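Local coordinates for protein extracellular ligand-binding receptor (Verminephrobacter eiseniae, PDB 4M88) that probably binds a small solute such as an amino acid outside the cell membrane and delivers it to an ABC transporter for uptake, at residues P226-S231 / G249-A255; G27-Y31 / G291-R296; A191-A195 / A217-V223; V133-Q137 / V168-I173. All coordinates share one frame; numbering follows the deposited sequence.

Contact 1. Residues P226-S231 / G249-A255; sequences PLFVLS and GVGIVQA
Leu227-Val229 and Val250-Gln254 run parallel, their axes 4.6 Å apart and 18° from alignment. Gly251 faces Phe228 and bonds to the residues on either side of Phe228 in the chain: its N to Leu227 O (2.8 Å), its O to Val229 N. A further bond joins Val253 N to Val229 O (2.9 Å) at a nearly straight 171°. Val229 and Ile252 run alongside each other on one face, with CG2 of Val229 3.7 Å from CG1 of Ile252. That methyl sits between the backbone N and carbonyl carbon of Val229 and is also 3.6 Å from Gly251 O. On the other face the Phe228 ring lies obliquely by Gly251 CA; a beta carbon on Gly251 would come tight against CD1 of the ring. Beyond the strand end, Leu230 CD2 meets Val253 CG2 at 4.2 Å, and the Ser231 hydroxyl lies very close to Val253 O and is hydrogen-bonded to Glu128. The two strands belong to one beta-alpha-beta crossover through helix 235-247. Strand 201-205 flanks 227-229 and strand 345-349 flanks 250-254, while helix 208-220 packs on Leu227, Val229 and Val250, and helix 125-138 on Leu230 and Val253.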
loop_
_atom_site.group_PDB
_atom_site.type_symbol
_atom_site.label_atom_id
_atom_site.label_comp_id
_atom_site.label_asym_id
_atom_site.label_seq_id
_atom_site.Cartn_x
_atom_site.Cartn_y
_atom_site.Cartn_z
ATOM N N PRO A 226 -17.488 -13.889 5.932
ATOM C CA PRO A 226 -16.238 -13.464 5.285
ATOM C C PRO A 226 -15.998 -11.976 5.483
ATOM O O PRO A 226 -16.938 -11.179 5.385
ATOM C CB PRO A 226 -16.507 -13.748 3.800
ATOM C CG PRO A 226 -17.434 -14.915 3.832
ATOM C CD PRO A 226 -18.343 -14.659 5.003
ATOM N N LEU A 227 -14.748 -11.616 5.767
ATOM C CA LEU A 227 -14.357 -10.225 5.909
ATOM C C LEU A 227 -13.378 -9.953 4.779
ATOM O O LEU A 227 -12.615 -10.845 4.380
ATOM C CB LEU A 227 -13.672 -10.004 7.260
ATOM C CG LEU A 227 -14.399 -10.531 8.496
ATOM C CD1 LEU A 227 -13.554 -10.239 9.750
ATOM C CD2 LEU A 227 -15.788 -9.915 8.636
ATOM N N PHE A 228 -13.422 -8.752 4.222
ATOM C CA PHE A 228 -12.533 -8.413 3.117
ATOM C C PHE A 228 -11.760 -7.160 3.480
ATOM O O PHE A 228 -12.317 -6.216 4.048
ATOM C CB PHE A 228 -13.317 -8.157 1.830
ATOM C CG PHE A 228 -14.337 -9.213 1.519
ATOM C CD1 PHE A 228 -13.943 -10.459 1.066
ATOM C CD2 PHE A 228 -15.690 -8.950 1.672
ATOM C CE1 PHE A 228 -14.890 -11.438 0.777
ATOM C CE2 PHE A 228 -16.641 -9.920 1.387
ATOM C CZ PHE A 228 -16.235 -11.162 0.941
ATOM N N VAL A 229 -10.473 -7.154 3.166
ATOM C CA VAL A 229 -9.648 -5.996 3.466
ATOM C C VAL A 229 -8.776 -5.677 2.273
ATOM O O VAL A 229 -8.533 -6.539 1.426
ATOM C CB VAL A 229 -8.746 -6.228 4.701
ATOM C CG1 VAL A 229 -9.582 -6.584 5.915
ATOM C CG2 VAL A 229 -7.722 -7.316 4.416
ATOM N N LEU A 230 -8.307 -4.433 2.202
ATOM C CA LEU A 230 -7.446 -4.004 1.109
ATOM C C LEU A 230 -5.983 -4.271 1.445
ATOM O O LEU A 230 -5.678 -4.868 2.481
ATOM C CB LEU A 230 -7.667 -2.518 0.818
ATOM C CG LEU A 230 -9.117 -2.116 0.544
ATOM C CD1 LEU A 230 -9.212 -0.624 0.208
ATOM C CD2 LEU A 230 -9.684 -2.948 -0.583
ATOM N N SER A 231 -5.087 -3.818 0.570
ATOM C CA SER A 231 -3.662 -4.136 0.667
ATOM C C SER A 231 -2.928 -3.440 1.815
ATOM O O SER A 231 -1.930 -2.760 1.573
ATOM C CB SER A 231 -2.960 -3.772 -0.639
ATOM O OG SER A 231 -3.335 -4.642 -1.682
ATOM N N GLY A 249 -10.973 -17.210 6.294
ATOM C CA GLY A 249 -12.111 -16.594 5.641
ATOM C C GLY A 249 -11.937 -15.111 5.376
ATOM O O GLY A 249 -12.782 -14.500 4.717
ATOM N N VAL A 250 -10.861 -14.518 5.891
ATOM C CA VAL A 250 -10.559 -13.132 5.555
ATOM C C VAL A 250 -9.917 -13.075 4.174
ATOM O O VAL A 250 -8.918 -13.753 3.920
ATOM C CB VAL A 250 -9.597 -12.492 6.568
ATOM C CG1 VAL A 250 -9.142 -11.109 6.078
ATOM C CG2 VAL A 250 -10.256 -12.405 7.937
ATOM N N GLY A 251 -10.491 -12.276 3.281
ATOM C CA GLY A 251 -9.881 -12.043 1.986
ATOM C C GLY A 251 -9.063 -10.767 1.999
ATOM O O GLY A 251 -9.525 -9.736 2.490
ATOM N N ILE A 252 -7.843 -10.834 1.473
ATOM C CA ILE A 252 -6.962 -9.676 1.414
ATOM C C ILE A 252 -6.690 -9.370 -0.053
ATOM O O ILE A 252 -6.184 -10.222 -0.782
ATOM C CB ILE A 252 -5.612 -9.945 2.107
ATOM C CG1 ILE A 252 -5.817 -10.410 3.546
ATOM C CG2 ILE A 252 -4.725 -8.697 2.068
ATOM C CD1 ILE A 252 -4.533 -10.910 4.202
ATOM N N VAL A 253 -7.041 -8.169 -0.495
ATOM C CA VAL A 253 -6.750 -7.784 -1.876
ATOM C C VAL A 253 -5.288 -7.394 -1.934
ATOM O O VAL A 253 -4.847 -6.511 -1.188
ATOM C CB VAL A 253 -7.580 -6.593 -2.323
ATOM C CG1 VAL A 253 -7.378 -6.352 -3.801
ATOM C CG2 VAL A 253 -9.012 -6.871 -2.065
ATOM N N GLN A 254 -4.531 -8.051 -2.805
ATOM C CA GLN A 254 -3.092 -7.800 -2.896
ATOM C C GLN A 254 -2.772 -6.947 -4.103
ATOM O O GLN A 254 -3.331 -7.156 -5.178
ATOM C CB GLN A 254 -2.324 -9.114 -3.001
ATOM C CG GLN A 254 -2.568 -10.079 -1.854
ATOM C CD GLN A 254 -1.891 -9.667 -0.556
ATOM O OE1 GLN A 254 -1.694 -8.477 -0.275
ATOM N NE2 GLN A 254 -1.533 -10.659 0.251
ATOM N N ALA A 255 -1.865 -5.986 -3.931
ATOM C CA ALA A 255 -1.450 -5.125 -5.035
ATOM C C ALA A 255 -0.156 -5.636 -5.651
ATOM O O ALA A 255 0.312 -5.107 -6.663
ATOM C CB ALA A 255 -1.264 -3.683 -4.552
#

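Contact 2. Residues G27-Y31 / G291-R296; sequences GIKAY and GYLSAR
Gly27 and Gly291 let the axes of segments 27-31 and 291-296 pass 7.1 Å apart at -48°. Here backbone meets backbone: Gly27 C lies 3.7 Å from Gly291 C, and the CA of Tyr292 makes a CA-H...O contact with Gly27 O. A beta carbon on Gly27 would clash with Tyr292 N. Ile28 lays CG1 on Gly291 O (3.4 Å) and CG2 on the Ala295 methyl. The contact ties helix 18-37 to helix 286-303; Ile28 and Ser294 both reach Ile76 of the first sheet, as expected where the late chain of a type I periplasmic binding protein returns to its first lobe. With CG anti to the backbone N (chi1 173°), the Tyr31 ring is laid across to Tyr292 and Arg296: it turns its edge to the face of Tyr292, centroids 5.7 Å apart, and takes Arg296 CA over the centre of one face, 3.6 Å from the centroid. Replacing Tyr31 by an alanine would probably open a gap over Arg296 and deprive the Tyr292 ring of its edge-on neighbour. On this partly exposed side the Arg296 chain extends past Tyr31 CE1 to salt bridges with Glu269 and Glu300, and Tyr292 OH bonds to Gln34.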
loop_
_atom_site.group_PDB
_atom_site.type_symbol
_atom_site.label_atom_id
_atom_site.label_comp_id
_atom_site.label_asym_id
_atom_site.label_seq_id
_atom_site.Cartn_x
_atom_site.Cartn_y
_atom_site.Cartn_z
ATOM N N GLY A 27 12.348 -3.093 3.085
ATOM C CA GLY A 27 12.303 -3.462 1.678
ATOM C C GLY A 27 13.115 -2.509 0.827
ATOM O O GLY A 27 13.803 -2.917 -0.115
ATOM N N ILE A 28 13.042 -1.225 1.153
ATOM C CA ILE A 28 13.814 -0.235 0.409
ATOM C C ILE A 28 15.306 -0.496 0.596
ATOM O O ILE A 28 16.061 -0.531 -0.378
ATOM C CB ILE A 28 13.466 1.196 0.869
ATOM C CG1 ILE A 28 12.030 1.555 0.475
ATOM C CG2 ILE A 28 14.432 2.214 0.276
ATOM C CD1 ILE A 28 11.516 2.828 1.186
ATOM N N LYS A 29 15.733 -0.711 1.842
ATOM C CA LYS A 29 17.145 -0.959 2.117
ATOM C C LYS A 29 17.627 -2.238 1.467
ATOM O O LYS A 29 18.763 -2.307 0.982
ATOM C CB LYS A 29 17.384 -1.049 3.621
ATOM C CG LYS A 29 17.261 0.267 4.337
ATOM C CD LYS A 29 17.398 0.032 5.824
ATOM C CE LYS A 29 17.639 1.327 6.560
ATOM N NZ LYS A 29 17.446 1.174 8.023
ATOM N N ALA A 30 16.771 -3.257 1.477
ATOM C CA ALA A 30 17.088 -4.530 0.845
ATOM C C ALA A 30 17.378 -4.322 -0.640
ATOM O O ALA A 30 18.367 -4.847 -1.152
ATOM C CB ALA A 30 15.965 -5.540 1.048
ATOM N N TYR A 31 16.548 -3.547 -1.330
ATOM C CA TYR A 31 16.836 -3.280 -2.741
ATOM C C TYR A 31 18.134 -2.489 -2.920
ATOM O O TYR A 31 18.983 -2.851 -3.755
ATOM C CB TYR A 31 15.703 -2.551 -3.464
ATOM C CG TYR A 31 16.163 -2.164 -4.854
ATOM C CD1 TYR A 31 16.318 -3.131 -5.841
ATOM C CD2 TYR A 31 16.514 -0.849 -5.157
ATOM C CE1 TYR A 31 16.783 -2.795 -7.109
ATOM C CE2 TYR A 31 16.986 -0.506 -6.421
ATOM C CZ TYR A 31 17.114 -1.481 -7.388
ATOM O OH TYR A 31 17.563 -1.145 -8.651
ATOM N N GLY A 291 8.081 -1.790 -0.451
ATOM C CA GLY A 291 9.233 -0.903 -0.330
ATOM C C GLY A 291 10.307 -1.312 -1.324
ATOM O O GLY A 291 10.926 -0.479 -1.977
ATOM N N TYR A 292 10.510 -2.613 -1.455
ATOM C CA TYR A 292 11.481 -3.133 -2.408
ATOM C C TYR A 292 11.123 -2.726 -3.844
ATOM O O TYR A 292 11.975 -2.245 -4.592
ATOM C CB TYR A 292 11.574 -4.648 -2.254
ATOM C CG TYR A 292 12.447 -5.334 -3.287
ATOM C CD1 TYR A 292 13.797 -5.527 -3.055
ATOM C CD2 TYR A 292 11.911 -5.777 -4.499
ATOM C CE1 TYR A 292 14.602 -6.161 -3.994
ATOM C CE2 TYR A 292 12.705 -6.409 -5.449
ATOM C CZ TYR A 292 14.049 -6.586 -5.194
ATOM O OH TYR A 292 14.842 -7.206 -6.128
ATOM N N LEU A 293 9.864 -2.905 -4.225
ATOM C CA LEU A 293 9.445 -2.592 -5.599
ATOM C C LEU A 293 9.428 -1.089 -5.871
ATOM O O LEU A 293 9.677 -0.649 -7.003
ATOM C CB LEU A 293 8.071 -3.202 -5.907
ATOM C CG LEU A 293 8.086 -4.725 -6.064
ATOM C CD1 LEU A 293 6.682 -5.308 -6.185
ATOM C CD2 LEU A 293 8.931 -5.139 -7.264
ATOM N N SER A 294 9.134 -0.302 -4.842
ATOM C CA SER A 294 9.097 1.141 -5.019
ATOM C C SER A 294 10.511 1.632 -5.296
ATOM O O SER A 294 10.735 2.428 -6.212
ATOM C CB SER A 294 8.490 1.835 -3.803
ATOM O OG SER A 294 7.131 1.471 -3.650
ATOM N N ALA A 295 11.461 1.142 -4.513
ATOM C CA ALA A 295 12.865 1.494 -4.703
ATOM C C ALA A 295 13.388 0.922 -6.017
ATOM O O ALA A 295 14.115 1.594 -6.748
ATOM C CB ALA A 295 13.707 1.010 -3.520
ATOM N N ARG A 296 13.021 -0.315 -6.334
ATOM C CA ARG A 296 13.507 -0.921 -7.562
ATOM C C ARG A 296 12.991 -0.213 -8.822
ATOM O O ARG A 296 13.668 -0.174 -9.845
ATOM C CB ARG A 296 13.162 -2.407 -7.617
ATOM C CG ARG A 296 13.754 -3.086 -8.833
ATOM C CD ARG A 296 13.837 -4.590 -8.658
ATOM N NE ARG A 296 14.257 -5.223 -9.899
ATOM C CZ ARG A 296 14.313 -6.537 -10.077
ATOM N NH1 ARG A 296 13.981 -7.349 -9.077
ATOM N NH2 ARG A 296 14.692 -7.028 -11.254
#

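Contact 3. Residues A191-A195 / A217-V223; sequences ARQIA and ALRKADV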
loop_
_atom_site.group_PDB
_atom_site.type_symbol
_atom_site.label_atom_id
_atom_site.label_comp_id
_atom_site.label_asym_id
_atom_site.label_seq_id
_atom_site.Cartn_x
_atom_site.Cartn_y
_atom_site.Cartn_z
ATOM N N ALA A 191 -19.098 -2.780 15.687
ATOM C CA ALA A 191 -19.190 -4.201 15.377
ATOM C C ALA A 191 -20.550 -4.760 15.770
ATOM O O ALA A 191 -21.109 -5.597 15.059
ATOM C CB ALA A 191 -18.060 -4.978 16.056
ATOM N N ARG A 192 -21.074 -4.302 16.904
ATOM C CA ARG A 192 -22.421 -4.686 17.337
ATOM C C ARG A 192 -23.472 -4.241 16.327
ATOM O O ARG A 192 -24.427 -4.977 16.059
ATOM C CB ARG A 192 -22.750 -4.121 18.722
ATOM C CG ARG A 192 -22.414 -5.061 19.869
ATOM C CD ARG A 192 -23.049 -4.610 21.189
ATOM N NE ARG A 192 -24.208 -3.737 20.995
ATOM C CZ ARG A 192 -25.075 -3.412 21.955
ATOM N NH1 ARG A 192 -24.931 -3.900 23.181
ATOM N NH2 ARG A 192 -26.095 -2.603 21.687
ATOM N N GLN A 193 -23.309 -3.038 15.773
ATOM C CA GLN A 193 -24.225 -2.559 14.734
ATOM C C GLN A 193 -24.149 -3.447 13.499
ATOM O O GLN A 193 -25.174 -3.847 12.950
ATOM C CB GLN A 193 -23.919 -1.106 14.352
ATOM C CG GLN A 193 -24.617 -0.622 13.064
ATOM C CD GLN A 193 -26.054 -0.138 13.278
ATOM O OE1 GLN A 193 -26.592 -0.215 14.381
ATOM N NE2 GLN A 193 -26.677 0.364 12.213
ATOM N N ILE A 194 -22.930 -3.763 13.069
ATOM C CA ILE A 194 -22.748 -4.607 11.886
ATOM C C ILE A 194 -23.334 -5.996 12.110
ATOM O O ILE A 194 -23.961 -6.571 11.220
ATOM C CB ILE A 194 -21.273 -4.666 11.468
ATOM C CG1 ILE A 194 -20.868 -3.302 10.904
ATOM C CG2 ILE A 194 -21.025 -5.786 10.433
ATOM C CD1 ILE A 194 -19.404 -3.135 10.667
ATOM N N ALA A 195 -23.172 -6.518 13.317
ATOM C CA ALA A 195 -23.697 -7.838 13.651
ATOM C C ALA A 195 -25.213 -7.907 13.517
ATOM O O ALA A 195 -25.776 -8.981 13.308
ATOM C CB ALA A 195 -23.274 -8.234 15.052
ATOM N N ALA A 217 -12.681 -6.900 16.499
ATOM C CA ALA A 217 -13.956 -6.456 17.050
ATOM C C ALA A 217 -15.124 -7.186 16.393
ATOM O O ALA A 217 -16.079 -7.589 17.074
ATOM C CB ALA A 217 -14.107 -4.956 16.889
ATOM N N LEU A 218 -15.057 -7.341 15.074
ATOM C CA LEU A 218 -16.089 -8.078 14.353
ATOM C C LEU A 218 -16.172 -9.542 14.817
ATOM O O LEU A 218 -17.262 -10.033 15.108
ATOM C CB LEU A 218 -15.882 -7.977 12.837
ATOM C CG LEU A 218 -16.167 -6.610 12.208
ATOM C CD1 LEU A 218 -15.616 -6.541 10.789
ATOM C CD2 LEU A 218 -17.676 -6.294 12.214
ATOM N N ARG A 219 -15.034 -10.228 14.908
ATOM C CA ARG A 219 -15.026 -11.618 15.368
ATOM C C ARG A 219 -15.588 -11.730 16.788
ATOM O O ARG A 219 -16.369 -12.637 17.088
ATOM C CB ARG A 219 -13.615 -12.226 15.314
ATOM C CG ARG A 219 -13.049 -12.438 13.924
ATOM C CD ARG A 219 -14.060 -13.001 12.954
ATOM N NE ARG A 219 -13.411 -13.494 11.741
ATOM C CZ ARG A 219 -14.027 -13.670 10.570
ATOM N NH1 ARG A 219 -15.323 -13.386 10.430
ATOM N NH2 ARG A 219 -13.345 -14.140 9.532
ATOM N N LYS A 220 -15.211 -10.793 17.653
ATOM C CA LYS A 220 -15.729 -10.773 19.023
ATOM C C LYS A 220 -17.235 -10.501 19.085
ATOM O O LYS A 220 -17.905 -10.911 20.032
ATOM C CB LYS A 220 -14.985 -9.744 19.867
ATOM C CG LYS A 220 -13.691 -10.275 20.432
ATOM C CD LYS A 220 -13.082 -9.307 21.430
ATOM C CE LYS A 220 -12.110 -10.023 22.355
ATOM N NZ LYS A 220 -11.234 -9.048 23.069
ATOM N N ALA A 221 -17.764 -9.814 18.075
ATOM C CA ALA A 221 -19.203 -9.568 17.999
ATOM C C ALA A 221 -19.923 -10.713 17.287
ATOM O O ALA A 221 -21.094 -10.586 16.940
ATOM C CB ALA A 221 -19.494 -8.243 17.314
ATOM N N ASP A 222 -19.213 -11.825 17.097
ATOM C CA ASP A 222 -19.741 -13.035 16.457
ATOM C C ASP A 222 -20.121 -12.797 14.999
ATOM O O ASP A 222 -21.064 -13.407 14.484
ATOM C CB ASP A 222 -20.931 -13.616 17.239
ATOM C CG ASP A 222 -20.543 -14.094 18.641
ATOM O OD1 ASP A 222 -19.390 -14.537 18.828
ATOM O OD2 ASP A 222 -21.403 -14.034 19.550
ATOM N N VAL A 223 -19.398 -11.901 14.337
ATOM C CA VAL A 223 -19.541 -11.773 12.895
ATOM C C VAL A 223 -18.606 -12.817 12.299
ATOM O O VAL A 223 -17.392 -12.610 12.237
ATOM C CB VAL A 223 -19.189 -10.363 12.403
ATOM C CG1 VAL A 223 -19.269 -10.289 10.878
ATOM C CG2 VAL A 223 -20.144 -9.363 13.011
#
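Ala191 sets its methyl among Ala217, Leu218 and Ala221, where helix 184-195 packs against the C-terminal end of helix 208-220. The second helix closes in a Schellman motif, and the two helices lie on the same sheet of this alpha/beta fold: Ile194 and Leu218 both rest on Val202 of strand 201-205. The apolar contacts carry the interface. Small residues allow a close approach, with Ala191 CB 3.8 Å from Ala221 CB and 4.0 Å from Ala217 CB. Toward the sheet the side chains are larger; CD2 of Leu218 meets both the CG2 and CD1 methyls of Ile194, at 3.8 Å and 3.9 Å. At the far end Val223 turns CG1 anti to its backbone N (chi1 177°), which leaves CG2 facing the Ala195 methyl at 3.9 Å. Methyl groups also sit against backbone carbonyls: Ala191 CB lies 3.4 Å from Ala217 O, and Ala195 CB lies close to Ala221 O. The hydrogen bonds that shape the turn lie in 217-223 and help to place Val223. Asp222, with a positive phi of 64°, turns the chain, so that Val223 N bonds back to Leu218 O (2.9 Å) and Asp222 N to Arg219 O. The turn thus brings the valine round to face the first helix. Arg219 points away from that helix and is held by the carbonyls of Gly246 and Gln225 as well; its NH1 bonds to Val223 O at 2.9 Å, with the oxygen nearly in the guanidinium plane.

Contact 4. Residues V133-Q137 / V168-I173; sequences VSHAQ and VPGGKI
Val168 begins a type I beta turn, closing at Gly171, that lies against the last turns of helix 125-138 in the stretch between helix 152-166 and strand 174-180. Its CG1 meets CG1 of Val133 at 3.4 Å, an unusually close approach, the two branches set roughly perpendicular. Pro169 carries the chain past the helix to Gly170, where the amide of Gln137 lies against the bare backbone: OE1 is 3.0 Å from Gly170 CA, and a beta carbon there would run into this oxygen. At Gly171 the backbone takes a positive phi of 133°, awkward for any other residue, and its O lies 3.3 Å from Gln137 NE2. The Gln137 chain, extended beyond CG, thus spans from the helix to the turn. After Lys172, which heads away, the chain comes back at Ile173, whose side chain is buried with Leu144 of strand 143-149 and Val165 of helix 152-166. Its CD1 touches two helix side chains, the first at Gln137 CG, 3.4 Å away. With Gln137 cut back to an alanine, Ile173 CD1 would probably lose that contact and Gly170 the amide lying against it. The second is Val133, whose CG1 is 3.8 Å from Ile173 CD1.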
loop_
_atom_site.group_PDB
_atom_site.type_symbol
_atom_site.label_atom_id
_atom_site.label_comp_id
_atom_site.label_asym_id
_atom_site.label_seq_id
_atom_site.Cartn_x
_atom_site.Cartn_y
_atom_site.Cartn_z
ATOM N N VAL A 133 -15.943 -6.018 -4.662
ATOM C CA VAL A 133 -17.382 -6.076 -4.867
ATOM C C VAL A 133 -17.753 -7.113 -5.934
ATOM O O VAL A 133 -18.763 -7.812 -5.805
ATOM C CB VAL A 133 -17.982 -4.684 -5.156
ATOM C CG1 VAL A 133 -19.483 -4.796 -5.352
ATOM C CG2 VAL A 133 -17.691 -3.763 -3.985
ATOM N N SER A 134 -16.922 -7.237 -6.965
ATOM C CA SER A 134 -17.097 -8.299 -7.960
ATOM C C SER A 134 -16.983 -9.687 -7.307
ATOM O O SER A 134 -17.781 -10.599 -7.575
ATOM C CB SER A 134 -16.042 -8.152 -9.059
ATOM O OG SER A 134 -16.019 -9.293 -9.900
ATOM N N HIS A 135 -15.984 -9.839 -6.448
ATOM C CA HIS A 135 -15.724 -11.105 -5.772
ATOM C C HIS A 135 -16.900 -11.460 -4.870
ATOM O O HIS A 135 -17.343 -12.609 -4.836
ATOM C CB HIS A 135 -14.428 -10.990 -4.972
ATOM C CG HIS A 135 -14.094 -12.197 -4.150
ATOM N ND1 HIS A 135 -13.489 -13.313 -4.677
ATOM C CD2 HIS A 135 -14.252 -12.437 -2.826
ATOM C CE1 HIS A 135 -13.305 -14.206 -3.716
ATOM N NE2 HIS A 135 -13.757 -13.699 -2.586
ATOM N N ALA A 136 -17.416 -10.469 -4.147
ATOM C CA ALA A 136 -18.546 -10.695 -3.247
ATOM C C ALA A 136 -19.740 -11.234 -4.019
ATOM O O ALA A 136 -20.432 -12.146 -3.563
ATOM C CB ALA A 136 -18.912 -9.409 -2.503
ATOM N N GLN A 137 -19.983 -10.689 -5.205
ATOM C CA GLN A 137 -21.056 -11.223 -6.029
ATOM C C GLN A 137 -20.845 -12.670 -6.459
ATOM O O GLN A 137 -21.799 -13.430 -6.560
ATOM C CB GLN A 137 -21.284 -10.357 -7.255
ATOM C CG GLN A 137 -22.172 -9.195 -6.957
ATOM C CD GLN A 137 -22.939 -8.749 -8.163
ATOM O OE1 GLN A 137 -22.368 -8.570 -9.234
ATOM N NE2 GLN A 137 -24.247 -8.580 -8.006
ATOM N N VAL A 168 -22.100 -2.592 -10.159
ATOM C CA VAL A 168 -21.586 -3.939 -10.431
ATOM C C VAL A 168 -22.499 -4.696 -11.370
ATOM O O VAL A 168 -23.718 -4.708 -11.175
ATOM C CB VAL A 168 -21.298 -4.782 -9.176
ATOM C CG1 VAL A 168 -19.949 -4.422 -8.651
ATOM C CG2 VAL A 168 -22.384 -4.614 -8.123
ATOM N N PRO A 169 -21.911 -5.330 -12.396
ATOM C CA PRO A 169 -22.669 -5.898 -13.513
ATOM C C PRO A 169 -23.467 -7.140 -13.182
ATOM O O PRO A 169 -24.190 -7.600 -14.053
ATOM C CB PRO A 169 -21.580 -6.272 -14.522
ATOM C CG PRO A 169 -20.384 -6.498 -13.712
ATOM C CD PRO A 169 -20.462 -5.520 -12.571
ATOM N N GLY A 170 -23.342 -7.686 -11.980
ATOM C CA GLY A 170 -24.077 -8.896 -11.664
ATOM C C GLY A 170 -25.474 -8.588 -11.168
ATOM O O GLY A 170 -26.345 -9.455 -11.173
ATOM N N GLY A 171 -25.689 -7.348 -10.740
ATOM C CA GLY A 171 -26.997 -6.936 -10.268
ATOM C C GLY A 171 -26.925 -6.181 -8.959
ATOM O O GLY A 171 -25.847 -5.777 -8.525
ATOM N N LYS A 172 -28.079 -6.015 -8.319
ATOM C CA LYS A 172 -28.200 -5.191 -7.121
ATOM C C LYS A 172 -27.628 -5.836 -5.860
ATOM O O LYS A 172 -27.973 -6.964 -5.511
ATOM C CB LYS A 172 -29.664 -4.812 -6.878
ATOM C CG LYS A 172 -30.185 -3.729 -7.789
ATOM C CD LYS A 172 -31.286 -2.934 -7.105
ATOM C CE LYS A 172 -32.586 -3.713 -7.021
ATOM N NZ LYS A 172 -33.733 -2.835 -6.634
ATOM N N ILE A 173 -26.749 -5.103 -5.189
ATOM C CA ILE A 173 -26.285 -5.473 -3.859
ATOM C C ILE A 173 -26.734 -4.389 -2.903
ATOM O O ILE A 173 -26.559 -3.198 -3.185
ATOM C CB ILE A 173 -24.753 -5.539 -3.785
ATOM C CG1 ILE A 173 -24.218 -6.648 -4.685
ATOM C CG2 ILE A 173 -24.289 -5.792 -2.348
ATOM C CD1 ILE A 173 -22.720 -6.683 -4.707
#

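In the fold
Contact 2 stands apart: its centre is about 23 Å from contact 1 and 36 to 37 Å from contacts 3 and 4, across the centre of the chain, and its segments bracket the other three in sequence. It belongs with the first, five-strand sheet, whereas contacts 1, 3 and 4 gather about the seven-strand sheet, contact 4 coming first along the chain, then 3, then 1. Contact 1 links this group, its centre about 17 Å from contact 3 and 16 Å from contact 4; Leu227 packs on Leu218 and Arg219, and Phe228 on His135. The division suits the two-lobed build of the leucine-binding protein family, in which solute is held between lobes.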